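Local coordinates for protein esterase (uncultured bacterium pCosCE1, PDB 7ATL) that probably hydrolyses carboxylic esters as a family VIII esterase of the beta-lactamase fold and also shows promiscuous acyltransferase activity, at residues Y70-L73 with A74-M78; S145-T148 with L149-L153; Y171-A174 with I175-L178; V278-R282 with T283-G287. All coordinates share one frame; numbering follows the deposited sequence.

Interaction 1. Residues Y70-L73 with A74-M78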
loop_
_atom_site.group_PDB
_atom_site.type_symbol
_atom_site.label_atom_id
_atom_site.label_comp_id
_atom_site.label_asym_id
_atom_site.label_seq_id
_atom_site.Cartn_x
_atom_site.Cartn_y
_atom_site.Cartn_z
ATOM N N TYR A 70 2.151 3.099 5.675
ATOM C CA TYR A 70 1.716 4.213 6.554
ATOM C C TYR A 70 1.230 3.671 7.906
ATOM O O TYR A 70 1.706 4.158 8.949
ATOM C CB TYR A 70 0.663 5.073 5.852
ATOM C CG TYR A 70 1.249 6.197 5.031
ATOM C CD1 TYR A 70 2.099 7.128 5.597
ATOM C CD2 TYR A 70 0.979 6.319 3.681
ATOM C CE1 TYR A 70 2.639 8.164 4.859
ATOM C CE2 TYR A 70 1.511 7.342 2.919
ATOM C CZ TYR A 70 2.335 8.271 3.518
ATOM O OH TYR A 70 2.864 9.277 2.781
ATOM N N ILE A 71 0.296 2.715 7.912
ATOM C CA ILE A 71 -0.363 2.264 9.171
ATOM C C ILE A 71 0.546 1.235 9.853
ATOM O O ILE A 71 0.563 1.210 11.119
ATOM C CB ILE A 71 -1.791 1.753 8.930
ATOM C CG1 ILE A 71 -2.646 2.797 8.214
ATOM C CG2 ILE A 71 -2.434 1.321 10.239
ATOM C CD1 ILE A 71 -2.834 4.070 8.988
ATOM N N THR A 72 1.305 0.463 9.072
ATOM C CA THR A 72 2.391 -0.392 9.613
ATOM C C THR A 72 3.378 0.501 10.387
ATOM O O THR A 72 3.736 0.137 11.525
ATOM C CB THR A 72 3.068 -1.199 8.505
ATOM O OG1 THR A 72 2.068 -2.042 7.930
ATOM C CG2 THR A 72 4.243 -2.009 9.013
ATOM N N LEU A 73 3.767 1.652 9.828
ATOM C CA LEU A 73 4.664 2.618 10.527
ATOM C C LEU A 73 4.030 3.061 11.849
ATOM O O LEU A 73 4.762 3.128 12.831
ATOM C CB LEU A 73 4.992 3.862 9.692
ATOM C CG LEU A 73 5.856 4.879 10.449
ATOM C CD1 LEU A 73 7.085 4.192 11.020
ATOM C CD2 LEU A 73 6.278 6.034 9.580
ATOM N N ALA A 74 2.742 3.399 11.874
ATOM C CA ALA A 74 2.067 3.856 13.109
ATOM C C ALA A 74 2.223 2.777 14.193
ATOM O O ALA A 74 2.619 3.122 15.319
ATOM C CB ALA A 74 0.626 4.182 12.818
ATOM N N ALA A 75 1.946 1.519 13.851
ATOM C CA ALA A 75 2.060 0.335 14.733
ATOM C C ALA A 75 3.499 0.151 15.228
ATOM O O ALA A 75 3.683 -0.123 16.434
ATOM C CB ALA A 75 1.630 -0.905 13.986
ATOM N N MET A 76 4.479 0.200 14.321
ATOM C CA MET A 76 5.888 -0.057 14.686
ATOM C C MET A 76 6.364 1.017 15.669
ATOM O O MET A 76 7.153 0.699 16.604
ATOM C CB MET A 76 6.788 -0.072 13.460
ATOM C CG MET A 76 6.595 -1.293 12.592
ATOM S SD MET A 76 6.506 -2.869 13.442
ATOM C CE MET A 76 8.075 -2.860 14.303
ATOM N N ARG A 77 5.877 2.235 15.517
ATOM C CA ARG A 77 6.199 3.311 16.483
ATOM C C ARG A 77 5.573 2.970 17.838
ATOM O O ARG A 77 6.246 3.175 18.868
ATOM C CB ARG A 77 5.766 4.681 15.960
ATOM C CG ARG A 77 6.636 5.167 14.817
ATOM C CD ARG A 77 6.436 6.645 14.598
ATOM N NE ARG A 77 7.152 7.357 15.631
ATOM C CZ ARG A 77 6.645 8.286 16.426
ATOM N NH1 ARG A 77 5.389 8.683 16.298
ATOM N NH2 ARG A 77 7.419 8.824 17.350
ATOM N N MET A 78 4.339 2.477 17.846
ATOM C CA MET A 78 3.614 2.201 19.112
ATOM C C MET A 78 4.356 1.057 19.798
ATOM O O MET A 78 4.448 1.040 21.033
ATOM C CB MET A 78 2.154 1.822 18.857
ATOM C CG MET A 78 1.232 3.009 18.817
ATOM S SD MET A 78 -0.405 2.530 18.237
ATOM C CE MET A 78 -1.280 4.087 18.341
#
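The flat end of Arg-77, whose chain starts out against Leu-73, is gripped by two backbone carbonyls from other parts of the fold: NE gives its hydrogen to Ile-288 O and NH1 to Trp-197 O. The second flat group, the ring of Tyr-70, meets the ring of Phe-194 with the planes nearly perpendicular, at about 85°.

Between Leu-73 and Arg-77, one turn apart, the side chains touch obliquely, with Leu-73 CD1 3.9 Å from Arg-77 CG. With CG anti to the backbone N (chi1 177°), Leu-73 extends outward from the helix and lays CD1 beside the Arg-77 chain. The same Arg-77 CG passes 3.4 Å from Leu-73 O, the carbonyl that accepts from Arg-77 N at 3.0 Å. A looser pair, Thr-72 CG2 and Met-76 CG, lies 4.3 Å apart; the bends at chi2 and chi3 of Met-76 carry its sulfur away from Thr-72. Regular i to i+4 bonds hold the backbone, and the shortest runs from Met-76 N to Thr-72 O at 2.9 Å.

All of this lies in helix 67-80, whose first turn carries Lys-68 of a sequence pattern (SxxK) consistent with this esterase family; Thr-72 OG1 turns back to the carbonyl oxygen of that lysine. Helix 271-283 meets Tyr-70 and Leu-73, helix 190-199 packs on Tyr-70, Ala-74 and Met-78, and helix 291-297 closes over Thr-72 and Met-76.

Interaction 2. Residues S145-T148 with L149-L153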
loop_
_atom_site.group_PDB
_atom_site.type_symbol
_atom_site.label_atom_id
_atom_site.label_comp_id
_atom_site.label_asym_id
_atom_site.label_seq_id
_atom_site.Cartn_x
_atom_site.Cartn_y
_atom_site.Cartn_z
ATOM N N SER A 145 -20.104 2.062 1.073
ATOM C CA SER A 145 -20.764 1.290 2.148
ATOM C C SER A 145 -21.318 2.251 3.191
ATOM O O SER A 145 -20.859 3.408 3.237
ATOM C CB SER A 145 -19.825 0.284 2.784
ATOM O OG SER A 145 -19.222 0.791 3.966
ATOM N N SER A 146 -22.209 1.738 4.041
ATOM C CA SER A 146 -22.848 2.472 5.157
ATOM C C SER A 146 -22.167 2.082 6.469
ATOM O O SER A 146 -22.657 2.492 7.518
ATOM C CB SER A 146 -24.317 2.179 5.206
ATOM O OG SER A 146 -24.533 0.805 5.502
ATOM N N LEU A 147 -21.081 1.321 6.414
ATOM C CA LEU A 147 -20.478 0.730 7.633
ATOM C C LEU A 147 -19.503 1.708 8.274
ATOM O O LEU A 147 -18.870 2.504 7.545
ATOM C CB LEU A 147 -19.761 -0.561 7.262
ATOM C CG LEU A 147 -20.610 -1.546 6.468
ATOM C CD1 LEU A 147 -19.778 -2.750 6.103
ATOM C CD2 LEU A 147 -21.856 -1.965 7.242
ATOM N N THR A 148 -19.403 1.601 9.600
ATOM C CA THR A 148 -18.209 1.968 10.395
ATOM C C THR A 148 -17.175 0.848 10.222
ATOM O O THR A 148 -17.564 -0.305 9.797
ATOM C CB THR A 148 -18.549 2.191 11.874
ATOM O OG1 THR A 148 -18.966 0.957 12.479
ATOM C CG2 THR A 148 -19.619 3.252 12.055
ATOM N N LEU A 149 -15.913 1.157 10.524
ATOM C CA LEU A 149 -14.803 0.175 10.556
ATOM C C LEU A 149 -15.204 -0.981 11.473
ATOM O O LEU A 149 -15.070 -2.133 11.085
ATOM C CB LEU A 149 -13.550 0.879 11.096
ATOM C CG LEU A 149 -12.306 0.006 11.237
ATOM C CD1 LEU A 149 -11.993 -0.695 9.922
ATOM C CD2 LEU A 149 -11.119 0.850 11.668
ATOM N N GLU A 150 -15.659 -0.652 12.678
ATOM C CA GLU A 150 -16.031 -1.667 13.690
ATOM C C GLU A 150 -17.078 -2.604 13.084
ATOM O O GLU A 150 -16.936 -3.824 13.273
ATOM C CB GLU A 150 -16.548 -1.015 14.973
ATOM C CG GLU A 150 -16.847 -2.057 16.028
ATOM C CD GLU A 150 -17.141 -1.557 17.425
ATOM O OE1 GLU A 150 -18.045 -2.144 18.056
ATOM O OE2 GLU A 150 -16.437 -0.622 17.897
ATOM N N GLN A 151 -18.093 -2.049 12.406
ATOM C CA GLN A 151 -19.219 -2.833 11.834
ATOM C C GLN A 151 -18.635 -3.760 10.763
ATOM O O GLN A 151 -18.984 -4.951 10.763
ATOM C CB GLN A 151 -20.333 -1.937 11.287
ATOM C CG GLN A 151 -21.236 -1.322 12.346
ATOM C CD GLN A 151 -22.014 -0.160 11.777
ATOM O OE1 GLN A 151 -21.842 0.262 10.639
ATOM N NE2 GLN A 151 -22.889 0.407 12.574
ATOM N N ASN A 152 -17.692 -3.271 9.964
ATOM C CA ASN A 152 -17.050 -4.096 8.906
ATOM C C ASN A 152 -16.198 -5.218 9.512
ATOM O O ASN A 152 -16.201 -6.340 8.957
ATOM C CB ASN A 152 -16.206 -3.266 7.945
ATOM C CG ASN A 152 -15.875 -4.055 6.700
ATOM O OD1 ASN A 152 -16.748 -4.746 6.172
ATOM N ND2 ASN A 152 -14.624 -3.967 6.248
ATOM N N LEU A 153 -15.488 -4.942 10.603
ATOM C CA LEU A 153 -14.585 -5.942 11.229
ATOM C C LEU A 153 -15.410 -6.965 12.036
ATOM O O LEU A 153 -14.930 -8.126 12.180
ATOM C CB LEU A 153 -13.525 -5.229 12.081
ATOM C CG LEU A 153 -12.566 -4.320 11.311
ATOM C CD1 LEU A 153 -11.494 -3.762 12.226
ATOM C CD2 LEU A 153 -11.927 -5.040 10.129
#
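Reciprocal hydrogen bonds join Thr-148 and Gln-151. Thr-148 OG1 accepts from Gln-151 N at 3.1 Å, and in return the side-chain oxygen Gln-151 OE1 accepts from Thr-148 N at 3.0 Å. The second bond is straight at the hydrogen (165°), yet the donor stands well above the plane of the amide, 48° out of it, so no lone pair is addressed directly. Thr-148 puts OG1 between its backbone N and carbonyl carbon (chi1 66°), which faces the hydroxyl toward the first turn of the helix. A backbone bond from Asn-152 N to Thr-148 O, 3.0 Å long, completes the grip on this residue. One step earlier, Leu-147 N donates to Ser-145 OG at 3.1 Å, an ST turn that shapes the approach to the helix.

Van der Waals contacts accompany these bonds. Gln-151 CG lies 3.2 Å from Thr-148 OG1, the two side chains passing obliquely, and OE1 comes within 3.3 Å of Leu-147 CA. Leu-147 CD1 meets Asn-152 OD1 at 3.6 Å, the side chains crossing at about a right angle; that oxygen's hydrogen bond is to Lys-139 N.

Among charged groups, Glu-150 leads away from Thr-148 and pairs with Arg-154 in a salt bridge one turn further on. On the buried flank, Leu-149 and Leu-153 rest on helix 174-186. The reciprocal pair is a capping box, here built from threonine and glutamine, with Thr-148 as the N-cap of helix 149-157.

Interaction 3. Residues Y171-A174 with I175-L178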
loop_
_atom_site.group_PDB
_atom_site.type_symbol
_atom_site.label_atom_id
_atom_site.label_comp_id
_atom_site.label_asym_id
_atom_site.label_seq_id
_atom_site.Cartn_x
_atom_site.Cartn_y
_atom_site.Cartn_z
ATOM N N TYR A 171 -2.431 -12.293 1.228
ATOM C CA TYR A 171 -2.682 -10.836 1.201
ATOM C C TYR A 171 -4.092 -10.597 1.716
ATOM O O TYR A 171 -4.993 -11.299 1.275
ATOM C CB TYR A 171 -2.504 -10.280 -0.205
ATOM C CG TYR A 171 -2.345 -8.793 -0.249
ATOM C CD1 TYR A 171 -1.468 -8.131 0.590
ATOM C CD2 TYR A 171 -3.038 -8.053 -1.175
ATOM C CE1 TYR A 171 -1.305 -6.758 0.536
ATOM C CE2 TYR A 171 -2.900 -6.677 -1.238
ATOM C CZ TYR A 171 -2.028 -6.027 -0.386
ATOM O OH TYR A 171 -1.901 -4.676 -0.497
ATOM N N SER A 172 -4.271 -9.648 2.628
ATOM C CA SER A 172 -5.453 -9.682 3.507
ATOM C C SER A 172 -5.896 -8.292 3.964
ATOM O O SER A 172 -5.189 -7.299 3.790
ATOM C CB SER A 172 -5.179 -10.583 4.672
ATOM O OG SER A 172 -4.403 -9.912 5.648
ATOM N N LEU A 173 -7.085 -8.281 4.552
ATOM C CA LEU A 173 -7.648 -7.180 5.358
ATOM C C LEU A 173 -6.903 -7.016 6.683
ATOM O O LEU A 173 -7.413 -6.278 7.517
ATOM C CB LEU A 173 -9.109 -7.541 5.617
ATOM C CG LEU A 173 -10.068 -7.200 4.478
ATOM C CD1 LEU A 173 -11.417 -7.883 4.697
ATOM C CD2 LEU A 173 -10.223 -5.691 4.369
ATOM N N ALA A 174 -5.744 -7.641 6.874
ATOM C CA ALA A 174 -5.062 -7.619 8.189
ATOM C C ALA A 174 -4.773 -6.182 8.614
ATOM O O ALA A 174 -4.801 -5.923 9.829
ATOM C CB ALA A 174 -3.788 -8.433 8.183
ATOM N N ILE A 175 -4.441 -5.296 7.680
ATOM C CA ILE A 175 -3.988 -3.921 8.054
ATOM C C ILE A 175 -5.227 -3.086 8.426
ATOM O O ILE A 175 -5.079 -2.163 9.237
ATOM C CB ILE A 175 -3.077 -3.279 6.979
ATOM C CG1 ILE A 175 -1.870 -4.160 6.664
ATOM C CG2 ILE A 175 -2.606 -1.896 7.407
ATOM C CD1 ILE A 175 -1.056 -4.538 7.890
ATOM N N ASP A 176 -6.404 -3.430 7.901
ATOM C CA ASP A 176 -7.682 -2.801 8.318
ATOM C C ASP A 176 -7.924 -3.188 9.777
ATOM O O ASP A 176 -8.317 -2.296 10.582
ATOM C CB ASP A 176 -8.857 -3.180 7.406
ATOM C CG ASP A 176 -8.747 -2.655 5.978
ATOM O OD1 ASP A 176 -7.705 -2.934 5.334
ATOM O OD2 ASP A 176 -9.709 -1.974 5.514
ATOM N N VAL A 177 -7.664 -4.452 10.121
ATOM C CA VAL A 177 -7.774 -4.938 11.526
ATOM C C VAL A 177 -6.753 -4.180 12.395
ATOM O O VAL A 177 -7.148 -3.684 13.468
ATOM C CB VAL A 177 -7.631 -6.471 11.625
ATOM C CG1 VAL A 177 -7.717 -6.942 13.068
ATOM C CG2 VAL A 177 -8.685 -7.178 10.786
ATOM N N LEU A 178 -5.509 -4.036 11.922
ATOM C CA LEU A 178 -4.421 -3.365 12.669
ATOM C C LEU A 178 -4.864 -1.947 13.028
ATOM O O LEU A 178 -4.679 -1.531 14.191
ATOM C CB LEU A 178 -3.148 -3.369 11.821
ATOM C CG LEU A 178 -1.906 -2.778 12.497
ATOM C CD1 LEU A 178 -1.541 -3.507 13.786
ATOM C CD2 LEU A 178 -0.748 -2.798 11.524
HETATM O O HOH W 1 -5.529 -4.726 4.974
#
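Leu-178 N donates to Ala-174 O at 2.9 Å, and Leu-173 O accepts Val-177 N at 3.2 Å and, weakly, Asp-176 N. A water ties the same turn together: it donates to Asp-176 OD1 (2.8 Å) and to Ser-172 O, and accepts from Ile-175 N (3.0 Å), an N-H too early in the helix for a regular i-4 partner.

Just ahead of the helix, Ala-174 N donates to Ser-172 OG at 2.9 Å, forming an ST turn. His-117 ND1 is a second partner of that hydroxyl, and Ser-262 OG holds Asp-176 at OD2. Tyr-171 points its OH to Ser-65 OG and Lys-68 NZ, an arrangement resembling the Ser-Lys-Tyr cluster of class C beta-lactamases.

The N-cap residue, Leu-173, brings no polar side chain. Its CD2 methyl instead settles against the carboxylate of Asp-176, 3.7 Å from CG and 3.9 Å from either oxygen. Val-177 CG2, set anti to its carbonyl carbon, lies 3.6 Å from Leu-173 O.

Helix 174-186 and its N-cap are packed on several flanks: Ile-175 and Leu-178 lean on helix 67-80, Ala-174, Val-177 and Leu-178 on helix 111-116, and Leu-173 and Val-177 on helix 149-157.

Interaction 4. Residues V278-R282 with T283-G287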
loop_
_atom_site.group_PDB
_atom_site.type_symbol
_atom_site.label_atom_id
_atom_site.label_comp_id
_atom_site.label_asym_id
_atom_site.label_seq_id
_atom_site.Cartn_x
_atom_site.Cartn_y
_atom_site.Cartn_z
ATOM N N VAL A 278 9.049 6.315 2.925
ATOM C CA VAL A 278 9.966 5.247 2.444
ATOM C C VAL A 278 11.392 5.512 2.969
ATOM O O VAL A 278 12.040 4.530 3.424
ATOM C CB VAL A 278 9.906 5.109 0.916
ATOM C CG1 VAL A 278 10.921 4.107 0.398
ATOM C CG2 VAL A 278 8.506 4.736 0.442
ATOM N N GLU A 279 11.876 6.759 2.940
ATOM C CA GLU A 279 13.195 7.134 3.521
ATOM C C GLU A 279 13.223 6.728 5.002
ATOM O O GLU A 279 14.178 6.040 5.414
ATOM C CB GLU A 279 13.478 8.628 3.349
ATOM C CG GLU A 279 14.241 8.933 2.078
ATOM C CD GLU A 279 15.618 8.302 2.067
ATOM O OE1 GLU A 279 16.461 8.751 2.899
ATOM O OE2 GLU A 279 15.823 7.340 1.271
ATOM N N THR A 280 12.182 7.068 5.758
ATOM C CA THR A 280 12.020 6.707 7.192
ATOM C C THR A 280 12.136 5.187 7.396
ATOM O O THR A 280 12.847 4.754 8.320
ATOM C CB THR A 280 10.685 7.233 7.717
ATOM O OG1 THR A 280 10.653 8.641 7.477
ATOM C CG2 THR A 280 10.497 6.954 9.191
ATOM N N LEU A 281 11.470 4.404 6.559
ATOM C CA LEU A 281 11.528 2.928 6.607
ATOM C C LEU A 281 12.940 2.466 6.256
ATOM O O LEU A 281 13.348 1.446 6.798
ATOM C CB LEU A 281 10.486 2.346 5.639
ATOM C CG LEU A 281 9.019 2.599 6.004
ATOM C CD1 LEU A 281 8.111 1.681 5.212
ATOM C CD2 LEU A 281 8.747 2.423 7.500
ATOM N N ARG A 282 13.652 3.165 5.380
ATOM C CA ARG A 282 14.982 2.703 4.902
ATOM C C ARG A 282 16.049 2.818 6.010
ATOM O O ARG A 282 16.920 1.933 6.051
ATOM C CB ARG A 282 15.421 3.491 3.663
ATOM C CG ARG A 282 16.789 3.083 3.141
ATOM C CD ARG A 282 17.163 3.775 1.842
ATOM N NE ARG A 282 17.492 5.174 2.073
ATOM C CZ ARG A 282 18.645 5.635 2.544
ATOM N NH1 ARG A 282 19.642 4.812 2.854
ATOM N NH2 ARG A 282 18.775 6.942 2.714
ATOM N N THR A 283 16.037 3.872 6.844
ATOM C CA THR A 283 17.165 4.237 7.755
ATOM C C THR A 283 16.713 4.480 9.206
ATOM O O THR A 283 17.585 4.503 10.080
ATOM C CB THR A 283 17.877 5.511 7.271
ATOM O OG1 THR A 283 16.961 6.588 7.481
ATOM C CG2 THR A 283 18.314 5.468 5.822
ATOM N N GLY A 284 15.422 4.681 9.462
ATOM C CA GLY A 284 14.930 5.329 10.694
ATOM C C GLY A 284 15.107 6.832 10.626
ATOM O O GLY A 284 15.627 7.300 9.604
ATOM N N LYS A 285 14.637 7.560 11.641
ATOM C CA LYS A 285 14.998 8.984 11.903
ATOM C C LYS A 285 15.082 9.193 13.416
ATOM O O LYS A 285 14.294 8.558 14.133
ATOM C CB LYS A 285 13.986 10.000 11.361
ATOM C CG LYS A 285 13.462 9.744 9.956
ATOM C CD LYS A 285 13.463 10.934 8.989
ATOM C CE LYS A 285 14.208 10.605 7.704
ATOM N NZ LYS A 285 13.345 10.746 6.509
ATOM N N GLU A 286 16.008 10.054 13.846
ATOM C CA GLU A 286 16.122 10.620 15.217
ATOM C C GLU A 286 14.724 10.925 15.762
ATOM O O GLU A 286 14.038 11.759 15.168
ATOM C CB GLU A 286 16.929 11.930 15.206
ATOM C CG GLU A 286 18.425 11.782 14.933
ATOM C CD GLU A 286 19.292 11.588 16.171
ATOM O OE1 GLU A 286 20.458 12.040 16.155
ATOM O OE2 GLU A 286 18.804 10.973 17.144
ATOM N N GLY A 287 14.333 10.261 16.849
ATOM C CA GLY A 287 13.084 10.506 17.597
ATOM C C GLY A 287 11.820 10.120 16.832
ATOM O O GLY A 287 10.759 10.671 17.176
#
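Thr-283 lays its CG2 methyl over the guanidinium of Arg-282, 3.2 Å above the plane and centred on it. That group is fixed from its edge by a side-on salt bridge: Arg-282 NE reaches Glu-279 OE2 at 2.8 Å, close to the guanidinium plane, and NH2 reaches OE1 at 2.9 Å on the syn lone pair. Ser-356 OG is a further partner of Glu-279 OE2.

Backbone hydrogen bonds finish the helix. Thr-283 N donates to Glu-279 O at 3.2 Å, and Gly-284 N to Thr-280 O at 2.8 Å. Here helix 271-283 stops: Gly-284 leaves helical geometry with a positive phi of 77°, which glycine adopts easily, and the chain turns into the loop before helix 291-297. Thr-283 OG1 donates to Gly-284 O at 2.6 Å, in the carbonyl plane and on a lone pair.

Looser packing comes from Lys-285, whose bent chain folds back across Thr-280 at about a right angle. NZ stops 3.6 Å from Thr-280 OG1, a hydroxyl bonded to Gln-276 O, and 5.2 Å from Glu-279 OE1, a distance at which attraction between the opposite charges may still act.

Overall arrangement
Along the chain the four contacts come in series, none nesting within or crossing another, and each joins neighbours in sequence instead of closing a long loop. Interaction 1 lies within helix 67-80. Interactions 2 and 3 lead from loops into helices 149-157 and 174-186, which pack together through Leu-153 against Val-177. Interaction 3 also meets interaction 1, where Ile-175 and Leu-178 rest on Ile-71 and Ala-75. Interaction 4 ends helix 271-283 and reaches interaction 1 from another part of the fold, Leu-281 against Leu-73. Helix 67-80 therefore lies between this helix, whose Val-278 and Arg-282 touch sheet strands, and helix 174-186, which in turn carries helix 149-157.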